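PDB 2Q04: acetoin utilization protein from Exiguobacterium sibiricum, which is of unassigned function but is probably an acetyltransferase of the GNAT family, perhaps with a role in acetoin utilization. Local coordinates for residues T134-H139 / P179-M184; T40-P45 / L98-V103; G90-I95 / V196-A201. All coordinates share one frame; numbering follows the deposited sequence.

Interaction 1: T134-H139 / P179-M184; sequences TEYYWH and PANCLM. With CA (calcium ion), chain G; EDO (1,2-ethanediol), chain K; EDO (1,2-ethanediol), chain J.
Glu135 and Cys182 form the hydrogen-bonded pair that closes an antiparallel two-strand junction, where strand 130-135 meets strand 182-187 in the mixed sheet, consistent with a GNAT-type fold. Their backbones exchange two bonds: Glu135 N donates to Cys182 O, and Cys182 N returns to Glu135 O, each at 3.1 Å. Next to them, Thr134 and Leu183 make a non-hydrogen-bonded pair on the other face.

Where strand pairing stops, a side chain takes over. Asn181 OD1 accepts from Tyr137 N at 2.8 Å, with an N-H...O angle of 160° and the donor tilted from the carbonyl plane. Asn181 CG stands anti to the carbonyl carbon (chi1 -57°), and from there its OD1 meets the first residue of the 3-10 segment 137-139. Its amide lies almost coplanar with the Tyr137 ring, OD1 at the edge of that ring. The other branch, ND2, passes 3.9 Å from Trp138 CZ3 and has a weak bond to Glu174 O.

Apolar and weaker contacts fill in around this. Thr134 CG2 approaches Leu183 CD1, on the face covered by Ile175, while the Glu135 and Cys182 side chains pack CB against SG on the reverse face. The Glu135 carboxylate bends away from the opposite strand, and Trp140 NE1 bonds to its OE1.

The strand end also holds a metal. Calcium is bound by Thr134 O at 2.5 Å, and the water that accepts from Thr134 N at 2.8 Å is itself one of the ligands of that ion.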
# COMPACT_ATOMS: atom_id res chain seq x y z
N THR A 134 -3.24 2.89 -5.83
CA THR A 134 -3.90 2.44 -7.04
C THR A 134 -3.99 0.93 -7.04
O THR A 134 -3.03 0.26 -6.68
CB THR A 134 -3.13 2.86 -8.27
OG1 THR A 134 -1.77 2.43 -8.15
CG2 THR A 134 -3.17 4.36 -8.44
N GLU A 135 -5.14 0.40 -7.45
CA GLU A 135 -5.36 -1.06 -7.51
C GLU A 135 -5.95 -1.43 -8.87
O GLU A 135 -6.94 -0.86 -9.30
CB GLU A 135 -6.32 -1.50 -6.39
CG GLU A 135 -5.67 -1.50 -4.97
CD GLU A 135 -4.68 -2.65 -4.77
OE1 GLU A 135 -4.80 -3.67 -5.47
OE2 GLU A 135 -3.77 -2.53 -3.90
N TYR A 136 -5.29 -2.37 -9.56
CA TYR A 136 -5.70 -2.80 -10.88
C TYR A 136 -6.03 -4.29 -10.88
O TYR A 136 -5.26 -5.10 -10.35
CB TYR A 136 -4.59 -2.54 -11.88
CG TYR A 136 -4.06 -1.13 -11.86
CD1 TYR A 136 -4.50 -0.19 -12.80
CD2 TYR A 136 -3.10 -0.74 -10.94
CE1 TYR A 136 -4.00 1.11 -12.80
CE2 TYR A 136 -2.60 0.57 -10.93
CZ TYR A 136 -3.05 1.48 -11.87
OH TYR A 136 -2.55 2.75 -11.88
N TYR A 137 -7.10 -4.66 -11.58
CA TYR A 137 -7.58 -6.06 -11.59
C TYR A 137 -6.48 -7.06 -12.00
O TYR A 137 -6.50 -8.23 -11.58
CB TYR A 137 -8.80 -6.22 -12.53
CG TYR A 137 -8.40 -6.56 -13.96
CD1 TYR A 137 -8.03 -7.87 -14.31
CD2 TYR A 137 -8.35 -5.59 -14.95
CE1 TYR A 137 -7.63 -8.19 -15.60
CE2 TYR A 137 -7.97 -5.90 -16.26
CZ TYR A 137 -7.59 -7.20 -16.57
OH TYR A 137 -7.18 -7.52 -17.85
N TRP A 138 -5.54 -6.61 -12.84
CA TRP A 138 -4.52 -7.51 -13.43
C TRP A 138 -3.36 -7.92 -12.47
O TRP A 138 -2.42 -8.62 -12.89
CB TRP A 138 -3.96 -6.93 -14.76
CG TRP A 138 -3.47 -5.49 -14.67
CD1 TRP A 138 -2.32 -5.06 -14.08
CD2 TRP A 138 -4.08 -4.32 -15.24
NE1 TRP A 138 -2.20 -3.70 -14.22
CE2 TRP A 138 -3.26 -3.23 -14.94
CE3 TRP A 138 -5.26 -4.11 -15.95
CZ2 TRP A 138 -3.58 -1.92 -15.33
CZ3 TRP A 138 -5.58 -2.80 -16.35
CH2 TRP A 138 -4.75 -1.73 -16.04
N HIS A 139 -3.44 -7.49 -11.21
CA HIS A 139 -2.46 -7.88 -10.19
C HIS A 139 -3.13 -8.70 -9.07
O HIS A 139 -2.47 -9.09 -8.11
CB HIS A 139 -1.78 -6.63 -9.59
CG HIS A 139 -1.01 -5.82 -10.59
ND1 HIS A 139 -1.16 -4.45 -10.71
CD2 HIS A 139 -0.10 -6.18 -11.52
CE1 HIS A 139 -0.36 -4.01 -11.67
NE2 HIS A 139 0.29 -5.04 -12.17
N PRO A 179 -14.00 -0.47 -14.59
CA PRO A 179 -14.65 0.01 -13.37
C PRO A 179 -14.16 -0.66 -12.07
O PRO A 179 -14.31 -0.10 -11.00
CB PRO A 179 -16.11 -0.31 -13.59
CG PRO A 179 -16.28 -0.38 -15.01
CD PRO A 179 -14.99 -0.86 -15.60
N ALA A 180 -13.64 -1.88 -12.18
CA ALA A 180 -13.15 -2.59 -11.00
C ALA A 180 -11.88 -1.93 -10.44
O ALA A 180 -11.63 -1.96 -9.22
CB ALA A 180 -12.88 -4.04 -11.32
N ASN A 181 -11.06 -1.34 -11.32
CA ASN A 181 -9.86 -0.61 -10.87
C ASN A 181 -10.29 0.58 -10.04
O ASN A 181 -11.43 1.06 -10.16
CB ASN A 181 -9.02 -0.14 -12.05
CG ASN A 181 -8.59 -1.27 -12.95
OD1 ASN A 181 -8.53 -2.43 -12.54
ND2 ASN A 181 -8.28 -0.94 -14.20
N CYS A 182 -9.40 1.08 -9.21
CA CYS A 182 -9.73 2.23 -8.40
C CYS A 182 -8.54 2.98 -7.83
O CYS A 182 -7.46 2.42 -7.64
CB CYS A 182 -10.69 1.83 -7.26
SG CYS A 182 -9.98 0.74 -5.99
N LEU A 183 -8.75 4.26 -7.60
CA LEU A 183 -7.84 5.09 -6.87
C LEU A 183 -8.43 5.31 -5.51
O LEU A 183 -9.62 5.60 -5.39
CB LEU A 183 -7.68 6.44 -7.59
CG LEU A 183 -7.09 7.61 -6.78
CD1 LEU A 183 -5.59 7.39 -6.50
CD2 LEU A 183 -7.31 8.90 -7.54
N MSE A 184 -7.63 5.15 -4.49
CA MSE A 184 -8.08 5.43 -3.14
C MSE A 184 -7.05 6.26 -2.46
O MSE A 184 -5.89 6.27 -2.87
CB MSE A 184 -8.28 4.13 -2.35
CG MSE A 184 -9.28 3.20 -2.96
SE MSE A 184 -9.54 1.66 -1.90
CE MSE A 184 -10.30 2.50 -0.32
CA CA G . -0.72 -0.29 -6.07
C1 EDO K . -13.48 5.37 -11.96
O1 EDO K . -13.30 6.76 -11.60
C2 EDO K . -12.70 4.47 -10.99
O2 EDO K . -13.13 3.10 -11.07
C1 EDO J . -3.81 -7.59 -4.32
O1 EDO J . -4.72 -6.52 -3.97
C2 EDO J . -2.41 -7.04 -4.54
O2 EDO J . -1.65 -7.96 -5.30
O HOH W 1 -0.54 2.25 -5.34
O HOH W 2 -2.05 -0.45 -4.03
O HOH W 3 0.66 -0.51 -8.41

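Interaction 2: T40-P45 / L98-V103; sequences TAFRQP and LGAIEV. With CA (calcium ion), chain G.
Ala41 and Glu102 carry the polar half of this contact, in which the loop before helix 45-56 leans on the strand 95-103. Glu102 reaches over with its chain extended, CG anti to the backbone N (chi1 -164°), and its OE2 accepts from Ala41 N at 2.8 Å. The donor comes from the syn side of that oxygen, 26° out of the carboxylate plane. Ala41 CB also lies 3.0 Å from OE2, an approach so short that it is doubtful.

Phe42 supplies the apolar half, which with the Ala41 bond forms the tight part. Its CE2 rests 3.6 Å from Ala100 CB, and CZ is equally near, the methyl approaching the ring obliquely. The neighbouring atom CD2 turns an edge of the ring to Glu102 OE1 at 3.5 Å, with ring and carboxylate planes steeply inclined at 75°. Phe42 also touches Tyr75 on the adjoining strand and meets the His139 ring.

The exposed margin is looser. Thr40 N comes within 3.2 Å of the same Glu102 OE2, but the angle is too poor for a bond. At OE1 a water bridges to the loop, accepting from Phe42 N at 3.1 Å and apparently donating to the carboxylate. OE1 also takes a weak bond from Tyr75 OH, so OE2 holds the loop directly and OE1 through solvent and the neighbouring strand.

Gly99 O, on the same strand, binds calcium together with Thr134 O of the parallel strand 130-135; this is consistent with the place between parallel strands where GNAT enzymes bind acetyl-CoA.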
# COMPACT_ATOMS: atom_id res chain seq x y z
N THR A 40 3.84 -13.79 -5.17
CA THR A 40 4.31 -13.62 -6.56
C THR A 40 3.28 -12.84 -7.45
O THR A 40 3.24 -13.03 -8.67
CB THR A 40 4.60 -15.00 -7.21
OG1 THR A 40 3.43 -15.82 -7.16
CG2 THR A 40 5.75 -15.71 -6.49
N ALA A 41 2.50 -11.94 -6.84
CA ALA A 41 1.47 -11.18 -7.57
C ALA A 41 2.08 -10.04 -8.40
O ALA A 41 1.47 -9.59 -9.38
CB ALA A 41 0.43 -10.63 -6.60
N PHE A 42 3.25 -9.56 -8.00
CA PHE A 42 3.93 -8.49 -8.72
C PHE A 42 5.15 -9.00 -9.46
O PHE A 42 5.34 -8.69 -10.63
CB PHE A 42 4.30 -7.36 -7.77
CG PHE A 42 3.11 -6.61 -7.24
CD1 PHE A 42 2.44 -5.69 -8.04
CD2 PHE A 42 2.59 -6.90 -5.99
CE1 PHE A 42 1.31 -5.03 -7.59
CE2 PHE A 42 1.46 -6.25 -5.52
CZ PHE A 42 0.82 -5.31 -6.33
N ARG A 43 5.95 -9.82 -8.79
CA ARG A 43 7.08 -10.51 -9.44
C ARG A 43 7.54 -11.69 -8.58
O ARG A 43 7.11 -11.84 -7.43
CB ARG A 43 8.24 -9.53 -9.70
CG ARG A 43 8.98 -9.12 -8.46
CD ARG A 43 9.67 -7.77 -8.63
NE ARG A 43 8.72 -6.66 -8.52
CZ ARG A 43 9.07 -5.37 -8.47
NH1 ARG A 43 10.36 -5.02 -8.53
NH2 ARG A 43 8.14 -4.43 -8.35
N GLN A 44 8.42 -12.52 -9.14
CA GLN A 44 8.93 -13.69 -8.41
C GLN A 44 9.59 -13.25 -7.08
O GLN A 44 10.12 -12.14 -6.99
CB GLN A 44 9.91 -14.47 -9.28
CG GLN A 44 9.28 -15.04 -10.57
CD GLN A 44 8.13 -16.00 -10.30
OE1 GLN A 44 8.27 -16.96 -9.54
NE2 GLN A 44 7.00 -15.76 -10.95
N PRO A 45 9.57 -14.14 -6.05
CA PRO A 45 9.90 -13.72 -4.66
C PRO A 45 11.31 -13.15 -4.48
O PRO A 45 11.50 -12.18 -3.75
CB PRO A 45 9.71 -15.01 -3.83
CG PRO A 45 8.94 -15.96 -4.75
CD PRO A 45 9.33 -15.60 -6.14
N LEU A 98 0.94 4.37 -1.10
CA LEU A 98 0.90 3.03 -0.61
C LEU A 98 1.10 2.17 -1.83
O LEU A 98 0.19 2.01 -2.64
CB LEU A 98 -0.47 2.74 0.04
CG LEU A 98 -0.67 1.41 0.81
CD1 LEU A 98 -2.03 1.42 1.49
CD2 LEU A 98 -0.56 0.19 -0.12
N GLY A 99 2.34 1.77 -2.06
CA GLY A 99 2.70 1.07 -3.29
C GLY A 99 1.89 -0.18 -3.49
O GLY A 99 1.11 -0.28 -4.43
N ALA A 100 2.04 -1.13 -2.57
CA ALA A 100 1.35 -2.40 -2.66
C ALA A 100 1.14 -3.03 -1.29
O ALA A 100 1.70 -2.59 -0.28
CB ALA A 100 2.12 -3.34 -3.57
N ILE A 101 0.28 -4.05 -1.26
CA ILE A 101 -0.01 -4.80 -0.06
C ILE A 101 -0.34 -6.21 -0.49
O ILE A 101 -1.24 -6.43 -1.28
CB ILE A 101 -1.20 -4.19 0.72
CG1 ILE A 101 -1.43 -4.94 2.03
CG2 ILE A 101 -2.45 -4.21 -0.11
CD1 ILE A 101 -2.39 -4.25 2.95
N GLU A 102 0.46 -7.16 -0.04
CA GLU A 102 0.30 -8.54 -0.47
C GLU A 102 0.40 -9.50 0.71
O GLU A 102 1.14 -9.25 1.64
CB GLU A 102 1.35 -8.88 -1.54
CG GLU A 102 1.04 -10.14 -2.34
CD GLU A 102 2.06 -10.41 -3.45
OE1 GLU A 102 2.97 -9.56 -3.67
OE2 GLU A 102 1.94 -11.48 -4.11
N VAL A 103 -0.38 -10.57 0.66
CA VAL A 103 -0.43 -11.55 1.74
C VAL A 103 -0.57 -12.94 1.14
O VAL A 103 -1.45 -13.17 0.31
CB VAL A 103 -1.63 -11.29 2.67
CG1 VAL A 103 -1.74 -12.38 3.73
CG2 VAL A 103 -1.53 -9.90 3.31
CA CA G . -0.72 -0.29 -6.07
O HOH W 4 5.08 -10.09 -5.53
O HOH W 1 -0.54 2.25 -5.34
O HOH W 2 -2.05 -0.45 -4.03
O HOH W 3 0.66 -0.51 -8.41

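Interaction 3: G90-I95 / V196-A201; sequences GNNPYI and VAHFDA. With CA (calcium ion), chain H.
Gly90 O, in the residue whose CA lies against the His198 ring, is bound by a calcium ion at 2.4 Å and also receives a weak bond from Asn92 N. The ion takes a second ligand from Ser88 O. Having no side chain, Gly90 lets the imidazole come close to the loop backbone, and there His198 NE2 donates a hydrogen bond to Glu89 O.

From the helix, His198 extends toward the loop with CG anti to the backbone N (chi1 -177°). Its CD2 is the focus of the packing: Asn92 ND2 stands 3.3 Å from it and Asn92 CB 3.4 Å. The two side chains run alongside one another in opposing senses, amide and ring planes 24° apart. Ile95 approaches the same carbon at about a right angle to the histidine, its CD1 at 3.5 Å. That methyl also reaches toward Phe199 CB at 4.5 Å, the more buried end of the contact, where Phe199 packs on Leu130 and Leu132 of the central sheet.

Asn92 faces two ways. While its CB and ND2 meet the histidine, OD1 accepts from Tyr94 N at 3.0 Å, which fixes the rotation of the amide.

The bond closes an Asx turn, and it sits within a type I beta turn from Asn92 to Ile95 whose own backbone bond is weak. Together these turns lead the calcium-bearing loop into strand 95-103, with helix 193-203 packed across the junction: a helix on the sheet face, beside the loop that enters an interior strand, consistent with a GNAT-type alpha/beta fold.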
# COMPACT_ATOMS: atom_id res chain seq x y z
N GLY A 90 4.36 17.50 -10.23
CA GLY A 90 4.47 18.65 -9.34
C GLY A 90 5.44 18.42 -8.20
O GLY A 90 5.94 17.31 -8.01
N ASN A 91 5.70 19.47 -7.45
CA ASN A 91 6.63 19.41 -6.33
C ASN A 91 5.88 19.36 -5.02
O ASN A 91 5.86 20.34 -4.27
CB ASN A 91 7.56 20.62 -6.36
CG ASN A 91 8.56 20.60 -5.26
OD1 ASN A 91 8.67 19.62 -4.52
ND2 ASN A 91 9.30 21.68 -5.12
N ASN A 92 5.28 18.22 -4.72
CA ASN A 92 4.52 18.05 -3.50
C ASN A 92 5.03 16.86 -2.67
O ASN A 92 4.65 15.71 -2.93
CB ASN A 92 3.04 17.88 -3.82
CG ASN A 92 2.16 18.05 -2.60
OD1 ASN A 92 2.57 17.79 -1.48
ND2 ASN A 92 0.94 18.48 -2.83
N PRO A 93 5.87 17.14 -1.64
CA PRO A 93 6.44 16.09 -0.78
C PRO A 93 5.45 15.54 0.28
O PRO A 93 5.84 14.66 1.08
CB PRO A 93 7.61 16.80 -0.11
CG PRO A 93 7.22 18.23 -0.07
CD PRO A 93 6.34 18.48 -1.25
N TYR A 94 4.21 16.04 0.30
CA TYR A 94 3.19 15.57 1.25
C TYR A 94 2.32 14.48 0.64
O TYR A 94 1.39 13.98 1.28
CB TYR A 94 2.31 16.72 1.72
CG TYR A 94 3.07 17.80 2.48
CD1 TYR A 94 3.40 17.62 3.82
CD2 TYR A 94 3.45 18.98 1.87
CE1 TYR A 94 4.09 18.58 4.51
CE2 TYR A 94 4.13 19.94 2.54
CZ TYR A 94 4.46 19.74 3.88
OH TYR A 94 5.15 20.71 4.57
N ILE A 95 2.60 14.11 -0.61
CA ILE A 95 1.87 13.04 -1.26
C ILE A 95 2.72 11.76 -1.28
O ILE A 95 3.82 11.73 -1.84
CB ILE A 95 1.44 13.45 -2.69
CG1 ILE A 95 0.35 14.53 -2.61
CG2 ILE A 95 0.90 12.22 -3.46
CD1 ILE A 95 -0.16 15.00 -3.94
N VAL A 196 -4.33 18.70 -0.82
CA VAL A 196 -5.55 18.05 -1.27
C VAL A 196 -5.96 18.57 -2.64
O VAL A 196 -6.42 17.81 -3.49
CB VAL A 196 -6.70 18.27 -0.28
CG1 VAL A 196 -8.03 17.78 -0.89
CG2 VAL A 196 -6.41 17.55 1.03
N ALA A 197 -5.80 19.87 -2.84
CA ALA A 197 -6.13 20.49 -4.12
C ALA A 197 -5.25 19.95 -5.22
O ALA A 197 -5.70 19.76 -6.34
CB ALA A 197 -5.99 22.00 -4.03
N HIS A 198 -3.97 19.72 -4.90
CA HIS A 198 -3.04 19.16 -5.85
C HIS A 198 -3.45 17.76 -6.22
O HIS A 198 -3.42 17.38 -7.38
CB HIS A 198 -1.64 19.16 -5.27
CG HIS A 198 -0.59 18.67 -6.22
ND1 HIS A 198 -0.46 19.16 -7.49
CD2 HIS A 198 0.42 17.79 -6.04
CE1 HIS A 198 0.57 18.57 -8.08
NE2 HIS A 198 1.12 17.74 -7.22
N PHE A 199 -3.84 16.98 -5.21
CA PHE A 199 -4.31 15.63 -5.43
C PHE A 199 -5.52 15.62 -6.35
O PHE A 199 -5.62 14.79 -7.24
CB PHE A 199 -4.65 14.95 -4.10
CG PHE A 199 -5.38 13.63 -4.25
CD1 PHE A 199 -4.77 12.54 -4.88
CD2 PHE A 199 -6.65 13.45 -3.72
CE1 PHE A 199 -5.43 11.32 -5.01
CE2 PHE A 199 -7.31 12.23 -3.85
CZ PHE A 199 -6.70 11.17 -4.49
N ASP A 200 -6.46 16.54 -6.11
CA ASP A 200 -7.66 16.65 -6.97
C ASP A 200 -7.27 16.96 -8.41
O ASP A 200 -7.90 16.49 -9.33
CB ASP A 200 -8.60 17.77 -6.47
CG ASP A 200 -9.33 17.40 -5.19
OD1 ASP A 200 -9.49 16.19 -4.90
OD2 ASP A 200 -9.77 18.34 -4.47
N ALA A 201 -6.24 17.79 -8.57
CA ALA A 201 -5.74 18.16 -9.89
C ALA A 201 -5.07 16.97 -10.60
O ALA A 201 -5.07 16.89 -11.82
CB ALA A 201 -4.77 19.33 -9.77
CA CA H . 6.15 15.11 -7.01

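Interactions 1 and 2 share a calcium site: the ion is held between Thr134 O and Gly99 O, on neighbouring parallel strands, with three waters completing the ligands found. Their centres are 14 Å apart, and they touch where His139 CG meets Phe42 CE1 at 3.9 Å. Interaction 3 lies about 21 Å from interaction 1, centre to centre, and has a different calcium; the two join through Leu183 CD2 and Phe199 CZ, 3.8 Å apart. Interactions 2 and 3, about 26 Å apart between centres, flank the chain's centre yet are tied by strand 95-103, which begins in interaction 3 and ends in interaction 2.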